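Local coordinates for CELL division control protein 6 (Pyrobaculum aerophilum, PDB 1FNN) that probably takes part in regulating DNA replication as an ATP-binding AAA+ protein, held here with ADP and magnesium, at residues L275-S279 with I368-P372; F293-I297 with I309-E315. All coordinates share one frame; numbering follows the deposited sequence.

Interaction 1: L275-S279 with I368-P372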
# COMPACT_ATOMS: atom_id res chain seq x y z
N LEU A 275 -10.82 -7.32 -2.29
CA LEU A 275 -10.84 -7.44 -0.83
C LEU A 275 -11.82 -8.52 -0.37
O LEU A 275 -12.84 -8.68 -1.06
CB LEU A 275 -11.30 -6.15 -0.15
CG LEU A 275 -10.35 -4.97 -0.16
CD1 LEU A 275 -10.95 -3.74 0.45
CD2 LEU A 275 -9.06 -5.35 0.59
N PHE A 276 -11.65 -9.00 0.85
CA PHE A 276 -12.73 -9.76 1.48
C PHE A 276 -13.97 -8.84 1.59
O PHE A 276 -13.85 -7.73 2.12
CB PHE A 276 -12.42 -10.17 2.91
CG PHE A 276 -11.45 -11.26 3.19
CD1 PHE A 276 -10.12 -10.99 3.46
CD2 PHE A 276 -11.87 -12.58 3.20
CE1 PHE A 276 -9.23 -12.01 3.73
CE2 PHE A 276 -10.98 -13.61 3.46
CZ PHE A 276 -9.66 -13.32 3.73
N GLY A 277 -15.11 -9.30 1.10
CA GLY A 277 -16.33 -8.50 1.27
C GLY A 277 -16.86 -8.70 2.69
O GLY A 277 -16.08 -8.83 3.63
N ILE A 278 -18.19 -8.77 2.84
CA ILE A 278 -18.73 -8.93 4.21
C ILE A 278 -19.07 -10.40 4.46
O ILE A 278 -19.75 -11.04 3.67
CB ILE A 278 -19.91 -7.98 4.45
CG1 ILE A 278 -19.40 -6.53 4.64
CG2 ILE A 278 -20.69 -8.43 5.68
CD1 ILE A 278 -20.49 -5.51 4.33
N SER A 279 -18.56 -10.96 5.54
CA SER A 279 -18.83 -12.37 5.86
C SER A 279 -20.28 -12.63 6.24
O SER A 279 -20.82 -12.02 7.18
CB SER A 279 -17.91 -12.79 7.01
OG SER A 279 -18.49 -13.85 7.73
N ILE A 368 -21.24 2.10 3.20
CA ILE A 368 -20.94 0.69 3.08
C ILE A 368 -20.07 0.63 1.77
O ILE A 368 -20.63 0.47 0.68
CB ILE A 368 -22.16 -0.21 2.96
CG1 ILE A 368 -22.91 -0.25 4.33
CG2 ILE A 368 -21.81 -1.63 2.55
CD1 ILE A 368 -24.28 -0.93 4.13
N GLY A 369 -18.77 0.45 1.95
CA GLY A 369 -17.92 0.48 0.73
C GLY A 369 -17.43 -0.89 0.29
O GLY A 369 -16.87 -0.97 -0.83
N THR A 370 -17.59 -1.91 1.13
CA THR A 370 -16.99 -3.20 0.80
C THR A 370 -17.88 -4.26 0.15
O THR A 370 -17.35 -5.34 -0.18
CB THR A 370 -16.25 -3.80 2.01
OG1 THR A 370 -17.20 -4.15 3.07
CG2 THR A 370 -15.28 -2.74 2.53
N GLU A 371 -19.17 -4.01 -0.01
CA GLU A 371 -20.06 -5.01 -0.60
C GLU A 371 -21.17 -4.41 -1.43
O GLU A 371 -21.78 -3.44 -0.98
CB GLU A 371 -20.81 -5.72 0.55
CG GLU A 371 -20.09 -6.87 1.14
CD GLU A 371 -20.01 -8.15 0.35
OE1 GLU A 371 -20.68 -8.37 -0.67
OE2 GLU A 371 -19.19 -8.99 0.83
N PRO A 372 -21.42 -4.93 -2.63
CA PRO A 372 -22.46 -4.42 -3.51
C PRO A 372 -23.80 -4.54 -2.75
O PRO A 372 -23.95 -5.52 -2.01
CB PRO A 372 -22.39 -5.34 -4.71
CG PRO A 372 -20.94 -5.77 -4.75
CD PRO A 372 -20.61 -6.00 -3.27
O HOH W 1 -14.74 -5.84 -0.40
O HOH W 2 -15.99 -5.56 4.63
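The carboxylate of Glu371 lies by the Gly277-Ile278 peptide, its OE1 engaged in a salt bridge with Lys272 of helix 264-274 and its OE2 doubtfully placed beside Gly277 CA. As modelled, OE2 stands only 2.3 Å from Ile278 N, too short to be trusted. A bend at chi2 (-74°) lays the aliphatic part of the acid against Ile278, whose CD1 is 3.5 Å from Glu371 CG. The contact couples two loops at a domain boundary: 275-279 runs from lid helix 264-274 to helix 280-285 of the winged-helix region, and 368-372 leads from strand 364-367 of that region into helix 373-387. Thr370 places OG1 between its backbone N and carbonyl carbon (chi1 67°), bringing this hydroxyl within 3.6 Å of Ile278 CG1, the two side chains meeting nearly at right angles. A branched apolar residue suits position 278, since its longer arm lies against Thr370 and Glu371, and the side chain also touches Leu376. Between the backbones, water 1 lies 2.7 Å from Thr370 O and 3.3 Å from Phe276 O and can donate to either, though not to every acceptor around it at once.

Interaction 2: F293-I297 with I309-E315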
# COMPACT_ATOMS: atom_id res chain seq x y z
N PHE A 293 -31.19 -2.43 11.57
CA PHE A 293 -30.53 -1.15 11.37
C PHE A 293 -29.55 -1.26 10.15
O PHE A 293 -29.55 -0.32 9.37
CB PHE A 293 -29.71 -0.82 12.60
CG PHE A 293 -29.20 0.61 12.58
CD1 PHE A 293 -30.05 1.67 12.40
CD2 PHE A 293 -27.84 0.82 12.74
CE1 PHE A 293 -29.58 2.98 12.38
CE2 PHE A 293 -27.35 2.14 12.72
CZ PHE A 293 -28.22 3.20 12.54
N LEU A 294 -28.83 -2.37 10.01
CA LEU A 294 -27.95 -2.50 8.85
C LEU A 294 -28.78 -2.54 7.58
O LEU A 294 -28.54 -1.78 6.61
CB LEU A 294 -27.07 -3.74 8.99
CG LEU A 294 -26.18 -4.06 7.76
CD1 LEU A 294 -25.18 -2.91 7.55
CD2 LEU A 294 -25.44 -5.36 8.02
N LEU A 295 -29.91 -3.31 7.61
CA LEU A 295 -30.84 -3.25 6.48
C LEU A 295 -31.27 -1.83 6.20
O LEU A 295 -31.38 -1.40 5.02
CB LEU A 295 -32.11 -4.12 6.68
CG LEU A 295 -33.12 -4.15 5.55
CD1 LEU A 295 -32.42 -4.49 4.21
CD2 LEU A 295 -34.15 -5.26 5.81
N ALA A 296 -31.53 -1.02 7.23
CA ALA A 296 -31.99 0.33 7.00
C ALA A 296 -30.88 1.17 6.26
O ALA A 296 -31.20 2.14 5.58
CB ALA A 296 -32.21 1.02 8.34
N ILE A 297 -29.67 1.06 6.74
CA ILE A 297 -28.52 1.80 6.15
C ILE A 297 -28.42 1.38 4.68
O ILE A 297 -28.31 2.19 3.77
CB ILE A 297 -27.25 1.45 6.92
CG1 ILE A 297 -27.28 2.05 8.35
CG2 ILE A 297 -26.00 1.97 6.18
CD1 ILE A 297 -26.17 1.47 9.22
N ILE A 309 -24.60 8.32 3.83
CA ILE A 309 -25.92 8.81 4.29
C ILE A 309 -25.72 9.18 5.75
O ILE A 309 -24.75 8.83 6.43
CB ILE A 309 -27.09 7.89 4.01
CG1 ILE A 309 -26.86 6.44 4.46
CG2 ILE A 309 -27.48 7.83 2.54
CD1 ILE A 309 -27.12 6.17 5.91
N THR A 310 -26.56 10.05 6.26
CA THR A 310 -26.42 10.56 7.62
C THR A 310 -26.96 9.57 8.64
O THR A 310 -27.79 8.74 8.25
CB THR A 310 -27.13 11.91 7.79
OG1 THR A 310 -28.54 11.74 7.55
CG2 THR A 310 -26.59 12.93 6.80
N PHE A 311 -26.62 9.64 9.90
CA PHE A 311 -27.20 8.81 10.95
C PHE A 311 -28.70 9.07 11.04
O PHE A 311 -29.48 8.11 11.13
CB PHE A 311 -26.49 9.03 12.29
CG PHE A 311 -27.07 8.17 13.41
CD1 PHE A 311 -26.44 7.00 13.79
CD2 PHE A 311 -28.23 8.53 14.06
CE1 PHE A 311 -26.95 6.21 14.80
CE2 PHE A 311 -28.76 7.74 15.07
CZ PHE A 311 -28.11 6.58 15.44
N GLY A 312 -29.16 10.31 10.88
CA GLY A 312 -30.58 10.62 10.89
C GLY A 312 -31.35 9.95 9.78
O GLY A 312 -32.49 9.45 9.89
N ASP A 313 -30.73 9.91 8.57
CA ASP A 313 -31.30 9.19 7.46
C ASP A 313 -31.52 7.72 7.83
O ASP A 313 -32.54 7.12 7.47
CB ASP A 313 -30.38 9.23 6.22
CG ASP A 313 -30.99 8.69 4.95
OD1 ASP A 313 -32.00 7.95 4.96
OD2 ASP A 313 -30.44 9.01 3.86
N ALA A 314 -30.46 7.08 8.31
CA ALA A 314 -30.53 5.66 8.65
C ALA A 314 -31.65 5.40 9.70
O ALA A 314 -32.27 4.33 9.71
CB ALA A 314 -29.16 5.31 9.22
N GLU A 315 -31.75 6.25 10.69
CA GLU A 315 -32.75 6.11 11.76
C GLU A 315 -34.17 6.30 11.24
O GLU A 315 -35.00 5.39 11.40
CB GLU A 315 -32.48 7.05 12.94
CG GLU A 315 -33.61 6.92 13.99
CD GLU A 315 -33.26 7.53 15.32
OE1 GLU A 315 -32.39 8.42 15.34
OE2 GLU A 315 -33.83 7.15 16.37
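Phe293 opens the contact by reaching from helix 288-304 to helix 311-324, two successive helices of the winged-helix domain, joined through the short strand 309-310; their local axes pass 9.2 Å apart at a crossing angle of 114°. With CG anti to the backbone N, its ring extends across the gap, setting CZ 4.0 Å from Phe311 CE1 and CE1 3.9 Å from Ala314 CB, while Glu315 N lies at the ring edge. The two rings meet obliquely, planes at 51°. An alanine at Phe293 is likely to open a gap beside Ala314 and deprive the Phe311 ring of this neighbour. One turn along, Ala296 directs its small methyl at the facing backbone, CB lying 3.6 Å from Ala314 O, the small residue letting the helix surface come this close to the main chain opposite. Ile297 follows with two branches: CG1 packs on Ala314 CB from beside Phe293, and CG2 approaches Ile309 CD1, from the strand. The methyl of Ala314 is thus covered by both Phe293 and Ile297. Helix 311-324 itself begins with a cap, Thr310 OG1 accepting from Asp313 N at 3.0 Å with an N-H...O angle of 155°.

Interaction 2 is nested within the long loop of chain that interaction 1 closes, and the two centres lie about 17 Å apart. Ile368 bridges them directly: its CD1 packs against Ile297 CG2 at 3.9 Å and against Leu294 CD1 at 4.0 Å. The start of segment 368-372 is therefore built into the apolar core of the winged-helix domain, while Thr370 and Glu371, two and three residues later, face the linker and lid helix 264-274. Interaction 1 thus concerns the boundary between domains and interaction 2 the interior of one of them. Both are away from the ADP and magnesium site, which belongs to the ATPase part of the chain and includes Lys57 and Thr58.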